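Local coordinates for protein UDP-4-amino-4,6-dideoxy-N-acetyl-beta-L-altrosamine transaminase (Helicobacter pylori, PDB 2FNU) that transfers an amino group from glutamate to a UDP-linked 4-keto sugar with the aid of pyridoxal phosphate, the second step in making pseudaminic acid for flagellin, at residues T62-F67 against N89-S94; N75-T80 against A124-D129; A113-I118 against K145-S150. All blocks are in the same frame, centred on the assembly; numbering follows the deposited sequence.

Interaction 1. Residues T62-F67 against N89-S94; sequences TLYRNF and NMLLES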
# COMPACT_ATOMS: atom_id res chain seq x y z
N THR B 62 3.23 4.81 9.11
CA THR B 62 4.15 5.92 8.80
C THR B 62 4.17 6.96 9.92
O THR B 62 5.24 7.44 10.31
CB THR B 62 3.74 6.56 7.46
OG1 THR B 62 3.83 5.56 6.45
CG2 THR B 62 4.68 7.73 7.10
N LEU B 63 3.00 7.28 10.45
CA LEU B 63 2.92 8.21 11.58
C LEU B 63 3.61 7.62 12.82
O LEU B 63 4.43 8.31 13.47
CB LEU B 63 1.45 8.55 11.89
CG LEU B 63 1.27 9.42 13.15
CD1 LEU B 63 2.06 10.74 13.08
CD2 LEU B 63 -0.25 9.70 13.28
N TYR B 64 3.27 6.38 13.18
CA TYR B 64 3.81 5.81 14.42
C TYR B 64 5.33 5.67 14.36
O TYR B 64 6.00 5.81 15.39
CB TYR B 64 3.21 4.43 14.66
CG TYR B 64 1.72 4.39 15.00
CD1 TYR B 64 1.02 3.20 14.90
CD2 TYR B 64 1.02 5.53 15.45
CE1 TYR B 64 -0.33 3.10 15.25
CE2 TYR B 64 -0.33 5.46 15.80
CZ TYR B 64 -1.00 4.22 15.70
OH TYR B 64 -2.33 4.10 16.04
N ARG B 65 5.87 5.38 13.18
CA ARG B 65 7.30 5.17 13.02
C ARG B 65 8.06 6.49 13.05
O ARG B 65 9.25 6.52 13.40
CB ARG B 65 7.62 4.44 11.70
CG ARG B 65 7.31 2.93 11.74
CD ARG B 65 8.36 2.12 12.54
NE ARG B 65 9.70 2.27 11.97
CZ ARG B 65 10.14 1.60 10.89
NH1 ARG B 65 9.37 0.69 10.28
NH2 ARG B 65 11.36 1.85 10.43
N ASN B 66 7.38 7.58 12.68
CA ASN B 66 8.10 8.83 12.43
C ASN B 66 7.84 9.98 13.41
O ASN B 66 8.61 10.95 13.43
CB ASN B 66 7.86 9.31 10.99
CG ASN B 66 8.53 8.41 9.97
OD1 ASN B 66 7.89 7.54 9.36
ND2 ASN B 66 9.82 8.60 9.79
N PHE B 67 6.78 9.89 14.22
CA PHE B 67 6.48 11.01 15.13
C PHE B 67 7.62 11.23 16.12
O PHE B 67 7.82 12.35 16.61
CB PHE B 67 5.11 10.85 15.81
CG PHE B 67 5.12 9.94 17.01
CD1 PHE B 67 5.10 10.46 18.31
CD2 PHE B 67 5.11 8.55 16.84
CE1 PHE B 67 5.11 9.61 19.42
CE2 PHE B 67 5.11 7.69 17.93
CZ PHE B 67 5.11 8.24 19.24
N ASN B 89 -2.47 -2.76 15.76
CA ASN B 89 -1.47 -3.58 15.06
C ASN B 89 -0.29 -2.72 14.63
O ASN B 89 0.86 -3.17 14.66
CB ASN B 89 -2.02 -4.23 13.78
CG ASN B 89 -2.83 -5.51 14.02
OD1 ASN B 89 -3.44 -6.05 13.07
ND2 ASN B 89 -2.85 -6.01 15.24
N MET B 90 -0.55 -1.48 14.21
CA MET B 90 0.56 -0.65 13.73
C MET B 90 1.41 -0.12 14.87
O MET B 90 2.58 0.19 14.66
CB MET B 90 0.08 0.47 12.80
CG MET B 90 -0.54 -0.03 11.50
SD MET B 90 0.62 -1.06 10.53
CE MET B 90 0.07 -2.72 11.00
N LEU B 91 0.85 -0.10 16.08
CA LEU B 91 1.67 0.16 17.28
C LEU B 91 2.67 -0.96 17.48
O LEU B 91 3.87 -0.72 17.69
CB LEU B 91 0.78 0.36 18.52
CG LEU B 91 -0.07 1.64 18.53
CD1 LEU B 91 -1.07 1.64 19.69
CD2 LEU B 91 0.78 2.93 18.58
N LEU B 92 2.17 -2.19 17.44
CA LEU B 92 3.06 -3.36 17.61
C LEU B 92 4.16 -3.34 16.56
O LEU B 92 5.32 -3.59 16.88
CB LEU B 92 2.28 -4.67 17.51
CG LEU B 92 1.25 -4.94 18.62
CD1 LEU B 92 0.59 -6.29 18.41
CD2 LEU B 92 1.87 -4.85 20.02
N GLU B 93 3.81 -3.02 15.31
CA GLU B 93 4.81 -3.01 14.25
C GLU B 93 5.83 -1.89 14.41
O GLU B 93 6.89 -1.92 13.78
CB GLU B 93 4.14 -2.93 12.87
CG GLU B 93 3.52 -4.25 12.45
CD GLU B 93 4.60 -5.22 11.93
OE1 GLU B 93 5.10 -6.07 12.71
OE2 GLU B 93 4.97 -5.08 10.74
N SER B 94 5.50 -0.89 15.23
CA SER B 94 6.39 0.23 15.45
C SER B 94 7.15 0.09 16.77
O SER B 94 7.90 0.99 17.15
CB SER B 94 5.59 1.54 15.40
OG SER B 94 4.98 1.65 14.12
O HOH W 1 7.62 -1.40 11.24

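Interaction 2. Residues N75-T80 against A124-D129; sequences NEIITT and AIVSVD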
# COMPACT_ATOMS: atom_id res chain seq x y z
N ASN B 75 8.14 3.14 25.58
CA ASN B 75 7.55 2.17 24.67
C ASN B 75 6.04 1.97 24.81
O ASN B 75 5.49 1.13 24.10
CB ASN B 75 8.22 0.80 24.86
CG ASN B 75 7.89 0.18 26.21
OD1 ASN B 75 7.34 -0.92 26.29
ND2 ASN B 75 8.21 0.89 27.27
N GLU B 76 5.39 2.68 25.73
CA GLU B 76 3.95 2.48 25.92
C GLU B 76 3.13 3.58 25.27
O GLU B 76 3.47 4.77 25.39
CB GLU B 76 3.60 2.36 27.41
CG GLU B 76 4.18 1.12 28.04
CD GLU B 76 3.81 0.93 29.51
OE1 GLU B 76 4.39 0.02 30.13
OE2 GLU B 76 2.95 1.66 30.03
N ILE B 77 2.04 3.20 24.59
CA ILE B 77 1.13 4.17 24.02
C ILE B 77 -0.27 3.84 24.47
O ILE B 77 -0.72 2.71 24.29
CB ILE B 77 1.24 4.23 22.48
CG1 ILE B 77 2.56 4.93 22.10
CG2 ILE B 77 0.04 4.97 21.86
CD1 ILE B 77 2.81 5.16 20.61
N ILE B 78 -0.94 4.81 25.08
CA ILE B 78 -2.30 4.60 25.55
C ILE B 78 -3.24 4.73 24.37
O ILE B 78 -3.10 5.64 23.56
CB ILE B 78 -2.67 5.66 26.62
CG1 ILE B 78 -1.82 5.44 27.87
CG2 ILE B 78 -4.12 5.57 26.98
CD1 ILE B 78 -1.81 6.67 28.79
N THR B 79 -4.20 3.82 24.29
CA THR B 79 -5.18 3.88 23.21
C THR B 79 -6.50 3.23 23.61
O THR B 79 -6.68 2.83 24.76
CB THR B 79 -4.60 3.28 21.89
OG1 THR B 79 -5.48 3.57 20.79
CG2 THR B 79 -4.38 1.78 22.02
N THR B 80 -7.43 3.17 22.67
CA THR B 80 -8.75 2.60 22.93
C THR B 80 -8.85 1.16 22.44
O THR B 80 -8.30 0.82 21.38
CB THR B 80 -9.86 3.41 22.24
OG1 THR B 80 -11.13 2.77 22.45
CG2 THR B 80 -9.58 3.59 20.72
N ALA B 124 2.81 8.40 24.12
CA ALA B 124 1.76 9.07 23.37
C ALA B 124 0.41 8.54 23.77
O ALA B 124 0.33 7.49 24.44
CB ALA B 124 1.96 8.85 21.85
N ILE B 125 -0.64 9.25 23.33
CA ILE B 125 -2.01 8.74 23.43
C ILE B 125 -2.58 8.72 22.00
O ILE B 125 -2.46 9.73 21.30
CB ILE B 125 -2.88 9.62 24.35
CG1 ILE B 125 -2.27 9.65 25.76
CG2 ILE B 125 -4.34 9.12 24.37
CD1 ILE B 125 -3.06 10.48 26.77
N VAL B 126 -3.18 7.60 21.59
CA VAL B 126 -3.85 7.53 20.29
C VAL B 126 -5.36 7.36 20.53
O VAL B 126 -5.79 6.32 21.04
CB VAL B 126 -3.36 6.33 19.43
CG1 VAL B 126 -4.20 6.21 18.14
CG2 VAL B 126 -1.87 6.48 19.11
N SER B 127 -6.13 8.39 20.20
CA SER B 127 -7.59 8.32 20.30
C SER B 127 -8.19 7.99 18.93
O SER B 127 -7.51 8.12 17.90
CB SER B 127 -8.18 9.64 20.81
OG SER B 127 -7.79 10.72 19.96
N VAL B 128 -9.45 7.58 18.94
CA VAL B 128 -10.21 7.28 17.72
C VAL B 128 -11.55 8.00 17.79
O VAL B 128 -12.25 7.95 18.82
CB VAL B 128 -10.49 5.76 17.65
CG1 VAL B 128 -11.45 5.42 16.49
CG2 VAL B 128 -9.17 5.01 17.50
N ASP B 129 -11.93 8.67 16.70
CA ASP B 129 -13.23 9.35 16.65
C ASP B 129 -14.24 8.30 16.21
O ASP B 129 -14.48 8.10 15.01
CB ASP B 129 -13.16 10.52 15.68
CG ASP B 129 -12.09 11.52 16.07
OD1 ASP B 129 -11.97 11.83 17.28
OD2 ASP B 129 -11.36 11.98 15.17

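Interaction 3. Residues A113-I118 against K145-S150; sequences ALEKLI and KKHSLS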
# COMPACT_ATOMS: atom_id res chain seq x y z
N ALA B 113 -10.29 8.88 32.18
CA ALA B 113 -9.68 7.64 32.66
C ALA B 113 -8.31 7.37 32.05
O ALA B 113 -7.83 6.24 32.06
CB ALA B 113 -10.63 6.45 32.40
N LEU B 114 -7.67 8.43 31.53
CA LEU B 114 -6.37 8.30 30.87
C LEU B 114 -5.20 8.59 31.79
O LEU B 114 -4.16 7.94 31.70
CB LEU B 114 -6.27 9.25 29.65
CG LEU B 114 -7.35 9.15 28.58
CD1 LEU B 114 -7.13 10.25 27.55
CD2 LEU B 114 -7.25 7.77 27.93
N GLU B 115 -5.34 9.60 32.64
CA GLU B 115 -4.20 10.05 33.44
C GLU B 115 -3.67 8.93 34.34
O GLU B 115 -2.46 8.80 34.53
CB GLU B 115 -4.53 11.33 34.23
CG GLU B 115 -3.30 11.97 34.90
CD GLU B 115 -3.47 13.47 35.14
OE1 GLU B 115 -4.63 13.95 35.15
OE2 GLU B 115 -2.44 14.16 35.27
N LYS B 116 -4.57 8.09 34.84
CA LYS B 116 -4.15 7.01 35.73
C LYS B 116 -3.24 5.99 35.05
O LYS B 116 -2.58 5.20 35.72
CB LYS B 116 -5.35 6.32 36.36
CG LYS B 116 -6.29 5.61 35.38
CD LYS B 116 -7.36 4.87 36.18
CE LYS B 116 -8.40 4.25 35.31
NZ LYS B 116 -9.55 3.78 36.14
N LEU B 117 -3.21 6.01 33.71
CA LEU B 117 -2.46 5.03 32.93
C LEU B 117 -1.07 5.51 32.57
O LEU B 117 -0.26 4.73 32.04
CB LEU B 117 -3.20 4.70 31.64
CG LEU B 117 -4.61 4.13 31.82
CD1 LEU B 117 -5.28 4.03 30.45
CD2 LEU B 117 -4.59 2.79 32.51
N ILE B 118 -0.79 6.78 32.84
CA ILE B 118 0.46 7.38 32.45
C ILE B 118 1.56 7.02 33.45
O ILE B 118 1.36 7.06 34.67
CB ILE B 118 0.32 8.91 32.32
CG1 ILE B 118 -0.71 9.24 31.24
CG2 ILE B 118 1.67 9.56 31.99
CD1 ILE B 118 -1.09 10.73 31.09
N LYS B 145 -0.00 17.57 26.77
CA LYS B 145 0.95 18.66 27.01
C LYS B 145 1.49 18.53 28.43
O LYS B 145 2.70 18.61 28.66
CB LYS B 145 0.29 20.02 26.79
CG LYS B 145 1.24 21.19 26.90
CD LYS B 145 0.56 22.48 26.49
CE LYS B 145 1.56 23.63 26.51
NZ LYS B 145 0.93 24.90 26.01
N LYS B 146 0.59 18.29 29.39
CA LYS B 146 0.99 18.19 30.80
C LYS B 146 2.07 17.12 30.99
O LYS B 146 3.04 17.34 31.73
CB LYS B 146 -0.23 17.90 31.68
CG LYS B 146 0.08 17.64 33.16
CD LYS B 146 -1.20 17.29 33.94
CE LYS B 146 -0.88 17.07 35.41
NZ LYS B 146 -2.10 16.72 36.18
N HIS B 147 1.91 15.98 30.33
CA HIS B 147 2.77 14.81 30.54
C HIS B 147 3.82 14.59 29.44
O HIS B 147 4.46 13.54 29.39
CB HIS B 147 1.89 13.57 30.74
CG HIS B 147 1.19 13.55 32.06
ND1 HIS B 147 1.82 13.18 33.23
CD2 HIS B 147 -0.08 13.89 32.41
CE1 HIS B 147 0.97 13.27 34.24
NE2 HIS B 147 -0.19 13.71 33.77
N SER B 148 4.00 15.60 28.60
CA SER B 148 5.00 15.56 27.53
C SER B 148 4.81 14.35 26.62
O SER B 148 5.77 13.66 26.27
CB SER B 148 6.43 15.58 28.09
OG SER B 148 6.63 16.76 28.85
N LEU B 149 3.54 14.07 26.30
CA LEU B 149 3.19 12.99 25.37
C LEU B 149 2.72 13.58 24.06
O LEU B 149 2.19 14.69 24.03
CB LEU B 149 2.04 12.16 25.93
CG LEU B 149 2.10 11.73 27.40
CD1 LEU B 149 0.83 10.98 27.80
CD2 LEU B 149 3.34 10.89 27.63
N SER B 150 2.87 12.80 22.98
CA SER B 150 2.28 13.19 21.71
C SER B 150 0.84 12.74 21.65
O SER B 150 0.52 11.60 22.01
CB SER B 150 3.05 12.54 20.56
OG SER B 150 4.38 13.03 20.51
O HOH W 2 -4.71 16.70 34.50

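Interaction 1. Residues T62-F67 against N89-S94
Met90 opens the contact: its CB lies 3.6 Å from Tyr64 CD1, and its backbone carbonyl carbon C comes to 3.3 Å from the same CD1, at the edge of the ring. One residue on, Leu91 works from above. Its CD2 branch sits over the middle of the Tyr64 ring, 3.5 Å from the centroid and 13° off the normal, a close CH-pi contact. The phenol then runs on past Leu91, and its OH is hydrogen-bonded to the carbonyl of Thr87, one turn earlier on helix 86-93. Glu93 turns its carboxylate to the second subunit, to Arg65 and His227 there, while its carbonyl O takes a 2.7 Å bond from a water that also meets Arg65 NH1 weakly. At Ser94, OG bonds back to Met90 O at 2.9 Å; Ser94 OG rests 3.3 Å from Tyr64 CB and alongside Arg65 CG. The short helical segments run the same way, at 37° to each other. The chemistry implies an apolar side, where a tyrosine is held by one face, one edge and its hydroxyl, and a polar side, where Arg65 and Glu93 each reach across to the second subunit, to Glu93 and Arg65 there.

Interaction 2. Residues N75-T80 against A124-D129
Peptide planes are the flat groups here, there being no ring. The carbonyl of Ala124 takes Ile78 N in its own plane at 3.0 Å, with Ile77 CA giving a second, CH···O contact to the same oxygen. Ile78 O receives Val126 N at 2.8 Å, nearly along the C=O axis (C=O···N 171°). Ile78 thus uses both its backbone polar atoms to straddle Ile125, as expected for parallel strands. At Val126 the pattern changes: Thr80 N stays 3.9 Å from Val126 O, and Thr79 OG1 takes that oxygen instead at 2.8 Å, coming from above the carbonyl plane. Its chi1 of -170° sets OG1 anti to the backbone N and leaves CG2 in the crowded position between N and the carbonyl carbon. At the other end Ala124 N is buried without a partner, 3.9 Å from Glu76 O.

Ile77, Thr79, Ala124 and Val126 share one face of the sheet. There Ile77 CG2 meets Val126 CG2 obliquely at 3.7 Å, and CG1 of Ile77 lies beside the Ala124 methyl. Ile78 and Ile125 occupy the other face, CB against CG1. Past the paired region, the Thr80 and Val128 side chains cross at about a right angle, with Thr80 CG2 3.5 Å from Val128 CG2; Thr80 OG1 itself bonds to Ile82 N.

These are inner strands of the large sheet of a fold-type-I PLP enzyme, with 97-100 beyond 76-79 and 150-154 beyond 122-128. Helix 86-93 packs Leu91 and Thr87 on the Thr79 face, Leu114 leans on both isoleucines of the other, and Val128 touches the bound pyridoxamine phosphate.

Interaction 3. Residues A113-I118 against K145-S150
Glu115 swings out with CG anti to its backbone N (chi1 -170°) and an extended chain beyond, while Lys146 is extended along its whole length, so the two meet across each other at about a right angle. His147 takes the other course: its CG lies anti to the carbonyl carbon (chi1 -72°), which sends the ring toward the 113-118 loop, and chi2 then turns NE2 to the same carboxylate.

One oxygen does most of the work. Glu115 OE2 accepts His147 NE2-H at 2.7 Å in a bond that is practically straight (179°) and lies in the imidazole plane, although the ring stands perpendicular to the carboxylate and its donor comes from above the carboxylate plane. Lys146 NZ reaches the same OE2, also at 2.7 Å, on the syn lone pair, and this is a salt bridge. A water closes the group by donating to Glu115 OE1 at 2.8 Å and accepting from Lys146 NZ. With NE2 protonated, the carboxylate would tend to favour a charged imidazole, while the lysine beside it should oppose that.

Ile118 meets one face of the ring. Its CD1 sits 3.9 Å from the His147 centroid in a CH-pi contact, and its CG2 lies 3.8 Å from His147 ND1. The same CD1 meets Leu149 CD1 tip to tip at 3.8 Å.

His147 leaves the helical conformation at the end of helix 137-146, and Ser148, at positive phi, is the C' residue of the Schellman motif that finishes it. From there the chain enters strand 150-154. Ile118, ahead of strand 122-128, packs also on Leu143 of the helix and Ile78 of strand 76-79, so this surface patch joins a loop before one strand to the helix end before the next.

In the fold
Interaction 2 is the middle of the set, pairing two inner strands of the large mixed sheet. Interaction 1 lies against the face bearing Thr79 and Val126, the two centres about 11 Å apart. In interaction 3, centred about 10 Å from interaction 2, the 113-118 loop lies on the Ile78 face, while 145-150 leads into the next strand, where Ile125 N and Ser150 O probably bond. Phe67 of interaction 1 touches Ser150 too, though those centres are about 19 Å apart. Along the chain the segments of interaction 2 alternate with those of each neighbour, whereas interaction 1 closes before interaction 3 begins. The three thus run from the subunit interface, through the sheet whose strand 122-128 touches the cofactor through Val128, to the outer surface.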